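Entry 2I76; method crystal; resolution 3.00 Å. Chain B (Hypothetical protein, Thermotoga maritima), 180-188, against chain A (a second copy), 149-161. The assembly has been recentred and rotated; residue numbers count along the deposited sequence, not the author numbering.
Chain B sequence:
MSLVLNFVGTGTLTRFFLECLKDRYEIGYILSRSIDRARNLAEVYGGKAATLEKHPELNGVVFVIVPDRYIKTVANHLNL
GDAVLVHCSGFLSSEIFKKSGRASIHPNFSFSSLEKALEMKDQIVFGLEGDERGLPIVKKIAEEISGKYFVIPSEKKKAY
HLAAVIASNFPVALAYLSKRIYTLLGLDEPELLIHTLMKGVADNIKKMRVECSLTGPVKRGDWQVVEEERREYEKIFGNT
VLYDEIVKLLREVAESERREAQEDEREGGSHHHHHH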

# COMPACT_ATOMS: atom_id res chain seq x y z
N ARG B 180 -6.57 5.22 11.25
CA ARG B 180 -7.46 5.43 12.40
C ARG B 180 -6.71 5.25 13.73
O ARG B 180 -6.61 6.17 14.55
CB ARG B 180 -8.64 4.44 12.32
CG ARG B 180 -9.58 4.73 11.15
CD ARG B 180 -10.75 3.74 10.98
NE ARG B 180 -11.60 3.59 12.17
CZ ARG B 180 -12.77 2.95 12.20
NH1 ARG B 180 -13.28 2.40 11.11
NH2 ARG B 180 -13.42 2.82 13.35
N ILE B 181 -6.15 4.06 13.91
CA ILE B 181 -5.41 3.70 15.11
C ILE B 181 -4.19 4.57 15.35
O ILE B 181 -3.82 4.81 16.49
CB ILE B 181 -5.00 2.20 15.04
CG1 ILE B 181 -4.07 1.86 16.18
CG2 ILE B 181 -4.35 1.90 13.70
CD1 ILE B 181 -3.68 0.41 16.21
N TYR B 182 -3.53 5.03 14.29
CA TYR B 182 -2.36 5.89 14.46
C TYR B 182 -2.88 7.24 14.93
O TYR B 182 -2.33 7.85 15.84
CB TYR B 182 -1.60 6.08 13.14
CG TYR B 182 -0.50 5.06 12.90
CD1 TYR B 182 -0.40 4.40 11.68
CD2 TYR B 182 0.44 4.78 13.88
CE1 TYR B 182 0.60 3.49 11.44
CE2 TYR B 182 1.46 3.85 13.64
CZ TYR B 182 1.53 3.21 12.42
OH TYR B 182 2.51 2.28 12.16
N THR B 183 -3.94 7.69 14.29
CA THR B 183 -4.58 8.95 14.62
C THR B 183 -4.84 8.97 16.12
O THR B 183 -4.38 9.86 16.83
CB THR B 183 -5.91 9.08 13.87
OG1 THR B 183 -5.65 9.08 12.46
CG2 THR B 183 -6.63 10.35 14.26
N LEU B 184 -5.58 7.97 16.59
CA LEU B 184 -5.92 7.83 18.00
C LEU B 184 -4.66 7.74 18.88
O LEU B 184 -4.70 8.03 20.08
CB LEU B 184 -6.77 6.56 18.17
CG LEU B 184 -7.39 6.16 19.51
CD1 LEU B 184 -8.40 5.04 19.30
CD2 LEU B 184 -6.32 5.69 20.47
N LEU B 185 -3.54 7.37 18.27
CA LEU B 185 -2.29 7.22 19.01
C LEU B 185 -1.48 8.51 19.05
O LEU B 185 -0.34 8.53 19.52
CB LEU B 185 -1.47 6.08 18.41
CG LEU B 185 -0.63 5.23 19.38
CD1 LEU B 185 -1.47 4.82 20.58
CD2 LEU B 185 -0.09 4.00 18.65
N GLY B 186 -2.07 9.59 18.55
CA GLY B 186 -1.38 10.87 18.57
C GLY B 186 -0.68 11.31 17.30
O GLY B 186 -0.53 12.50 17.09
N LEU B 187 -0.24 10.38 16.46
CA LEU B 187 0.42 10.79 15.23
C LEU B 187 -0.60 11.57 14.43
O LEU B 187 -1.56 10.99 13.91
CB LEU B 187 0.90 9.58 14.43
CG LEU B 187 2.14 9.87 13.58
CD1 LEU B 187 2.38 8.73 12.61
CD2 LEU B 187 1.92 11.16 12.82
N ASP B 188 -0.40 12.88 14.34
CA ASP B 188 -1.32 13.78 13.65
C ASP B 188 -1.41 13.63 12.14
O ASP B 188 -2.50 13.68 11.57
CB ASP B 188 -0.98 15.23 14.01
CG ASP B 188 0.49 15.56 13.82
OD1 ASP B 188 0.93 15.71 12.65
OD2 ASP B 188 1.21 15.66 14.84
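Chain A (149-161) YFVIPSEKKKAYH

Chain A lies against the chain B helix and the turn that follows it, as a strand, a loop and then a helix, and no hydrogen bond joins the two stretches; the contact is made by apolar packing. The strand lies by Leu B187 (Phe A150 CA to Leu B187 CA, 6.6 Å) and the helix by Ile B181 and Tyr B182, so overall the stretches run in opposite senses, though Ala A159 to Tyr A160 follows Ile B181 to Tyr B182. Tyr A149 directs its CA-to-CB bond away from chain B. Phe A150, next in the extended chain (phi/psi -163/136), points toward it, and its p rotamer (chi1 63°) brings the ring against Leu B187. Leu B187 CG lies over one face, 3.8 Å from the centroid of the Phe A150 ring, a CH-pi contact that suits an aliphatic branch meeting a flat aromatic surface. Phe A150 CZ stands 4.3 Å from Tyr B182 CE2.

The backbone stays extended (Ile A152 phi/psi -138/140), so Val A151 points away and Ile A152 toward chain B, where this buried aliphatic side chain meets a leucine methyl, Ile A152 CD1 to Leu B185 CD2, at 3.8 Å. The loop then carries Ser A154 and Glu A155 clear of the contact. Lys A156, at the N-cap position, returns through the aliphatic base of its side chain: its CB is 3.7 Å from Leu B185 CD1. Tyr A160 N donates a hydrogen bond to Lys A156 O (3.2 Å).

In the helix, Lys A157 and Lys A158 point away. Ala A159 points toward Ile B181 and offers a small methyl for packing: Ile B181 CD1 is 3.9 Å from Ala A159 CB and 3.0 Å from Ala A159 O, a tight approach at 3.00 Å resolution. Tyr A160 packs its carbons on chain B, CB 3.5 Å from Leu B185 CD2 and Tyr A160 CD1 4.2 Å from Tyr B182 CE2, at the edge of the Tyr B182 ring, while its OH is hydrogen-bonded elsewhere in the structure. His A161 again points away.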

# COMPACT_ATOMS: atom_id res chain seq x y z
N TYR A 149 9.39 11.72 14.13
CA TYR A 149 9.10 10.71 15.13
C TYR A 149 7.95 11.13 16.02
O TYR A 149 7.42 12.22 15.87
CB TYR A 149 10.35 10.45 15.98
CG TYR A 149 10.84 11.65 16.77
CD1 TYR A 149 10.20 12.05 17.95
CD2 TYR A 149 11.94 12.39 16.32
CE1 TYR A 149 10.64 13.16 18.67
CE2 TYR A 149 12.39 13.51 17.04
CZ TYR A 149 11.74 13.88 18.21
OH TYR A 149 12.17 14.99 18.91
N PHE A 150 7.57 10.25 16.94
CA PHE A 150 6.49 10.55 17.88
C PHE A 150 6.51 9.59 19.08
O PHE A 150 6.71 8.38 18.93
CB PHE A 150 5.12 10.55 17.17
CG PHE A 150 4.73 9.23 16.59
CD1 PHE A 150 3.95 8.33 17.33
CD2 PHE A 150 5.12 8.88 15.30
CE1 PHE A 150 3.57 7.09 16.78
CE2 PHE A 150 4.74 7.65 14.75
CZ PHE A 150 3.96 6.75 15.49
N VAL A 151 6.33 10.15 20.27
CA VAL A 151 6.34 9.38 21.51
C VAL A 151 4.97 8.76 21.73
O VAL A 151 3.94 9.35 21.39
CB VAL A 151 6.74 10.26 22.78
CG1 VAL A 151 5.54 11.03 23.32
CG2 VAL A 151 7.31 9.38 23.87
N ILE A 152 5.00 7.56 22.30
CA ILE A 152 3.80 6.79 22.57
C ILE A 152 3.92 6.15 23.95
O ILE A 152 4.98 5.68 24.33
CB ILE A 152 3.63 5.70 21.46
CG1 ILE A 152 2.88 4.50 22.00
CG2 ILE A 152 4.98 5.26 20.93
CD1 ILE A 152 2.78 3.37 20.99
N PRO A 153 2.82 6.13 24.73
CA PRO A 153 2.97 5.51 26.05
C PRO A 153 3.35 4.04 25.93
O PRO A 153 3.05 3.40 24.92
CB PRO A 153 1.60 5.71 26.68
CG PRO A 153 0.67 5.65 25.48
CD PRO A 153 1.42 6.48 24.45
N SER A 154 4.02 3.51 26.96
CA SER A 154 4.43 2.10 26.96
C SER A 154 3.21 1.16 26.93
O SER A 154 3.30 0.02 26.45
CB SER A 154 5.26 1.79 28.21
OG SER A 154 6.55 2.35 28.14
N GLU A 155 2.08 1.65 27.43
CA GLU A 155 0.87 0.84 27.46
C GLU A 155 0.04 0.97 26.18
O GLU A 155 -1.17 0.72 26.18
CB GLU A 155 0.06 1.21 28.72
CG GLU A 155 0.14 2.68 29.07
CD GLU A 155 -0.98 3.49 28.45
OE1 GLU A 155 -0.76 4.68 28.14
OE2 GLU A 155 -2.09 2.92 28.28
N LYS A 156 0.70 1.34 25.09
CA LYS A 156 0.04 1.49 23.81
C LYS A 156 0.93 1.05 22.65
O LYS A 156 0.63 1.32 21.49
CB LYS A 156 -0.38 2.95 23.61
CG LYS A 156 -1.49 3.42 24.53
CD LYS A 156 -2.71 2.55 24.41
CE LYS A 156 -3.90 3.24 25.02
NZ LYS A 156 -4.05 4.63 24.45
N LYS A 157 2.02 0.37 22.96
CA LYS A 157 2.95 -0.08 21.93
C LYS A 157 2.37 -1.22 21.10
O LYS A 157 2.74 -1.39 19.93
CB LYS A 157 4.27 -0.48 22.58
CG LYS A 157 5.44 -0.52 21.62
CD LYS A 157 6.73 -0.23 22.34
CE LYS A 157 7.90 -0.19 21.36
NZ LYS A 157 7.62 0.73 20.23
N LYS A 158 1.47 -2.00 21.71
CA LYS A 158 0.81 -3.12 21.02
C LYS A 158 -0.14 -2.58 19.96
O LYS A 158 -0.30 -3.19 18.90
CB LYS A 158 0.02 -3.99 22.00
CG LYS A 158 0.88 -4.95 22.81
CD LYS A 158 0.06 -5.86 23.72
CE LYS A 158 -0.70 -5.06 24.78
NZ LYS A 158 -1.31 -5.94 25.83
N ALA A 159 -0.78 -1.46 20.25
CA ALA A 159 -1.68 -0.83 19.29
C ALA A 159 -0.81 -0.38 18.12
O ALA A 159 -1.06 -0.73 16.97
CB ALA A 159 -2.35 0.38 19.91
N TYR A 160 0.22 0.39 18.45
CA TYR A 160 1.19 0.91 17.49
C TYR A 160 1.69 -0.17 16.54
O TYR A 160 1.62 -0.02 15.32
CB TYR A 160 2.34 1.51 18.28
CG TYR A 160 3.61 1.79 17.53
CD1 TYR A 160 3.85 3.06 16.98
CD2 TYR A 160 4.64 0.85 17.50
CE1 TYR A 160 5.11 3.38 16.44
CE2 TYR A 160 5.89 1.16 16.96
CZ TYR A 160 6.12 2.43 16.44
OH TYR A 160 7.37 2.74 15.98
N HIS A 161 2.19 -1.27 17.10
CA HIS A 161 2.69 -2.36 16.28
C HIS A 161 1.56 -2.90 15.38
O HIS A 161 1.77 -3.15 14.19
CB HIS A 161 3.26 -3.49 17.15
CG HIS A 161 3.79 -4.65 16.37
ND1 HIS A 161 4.71 -4.51 15.35
CD2 HIS A 161 3.52 -5.98 16.45
CE1 HIS A 161 4.99 -5.70 14.84
NE2 HIS A 161 4.28 -6.61 15.49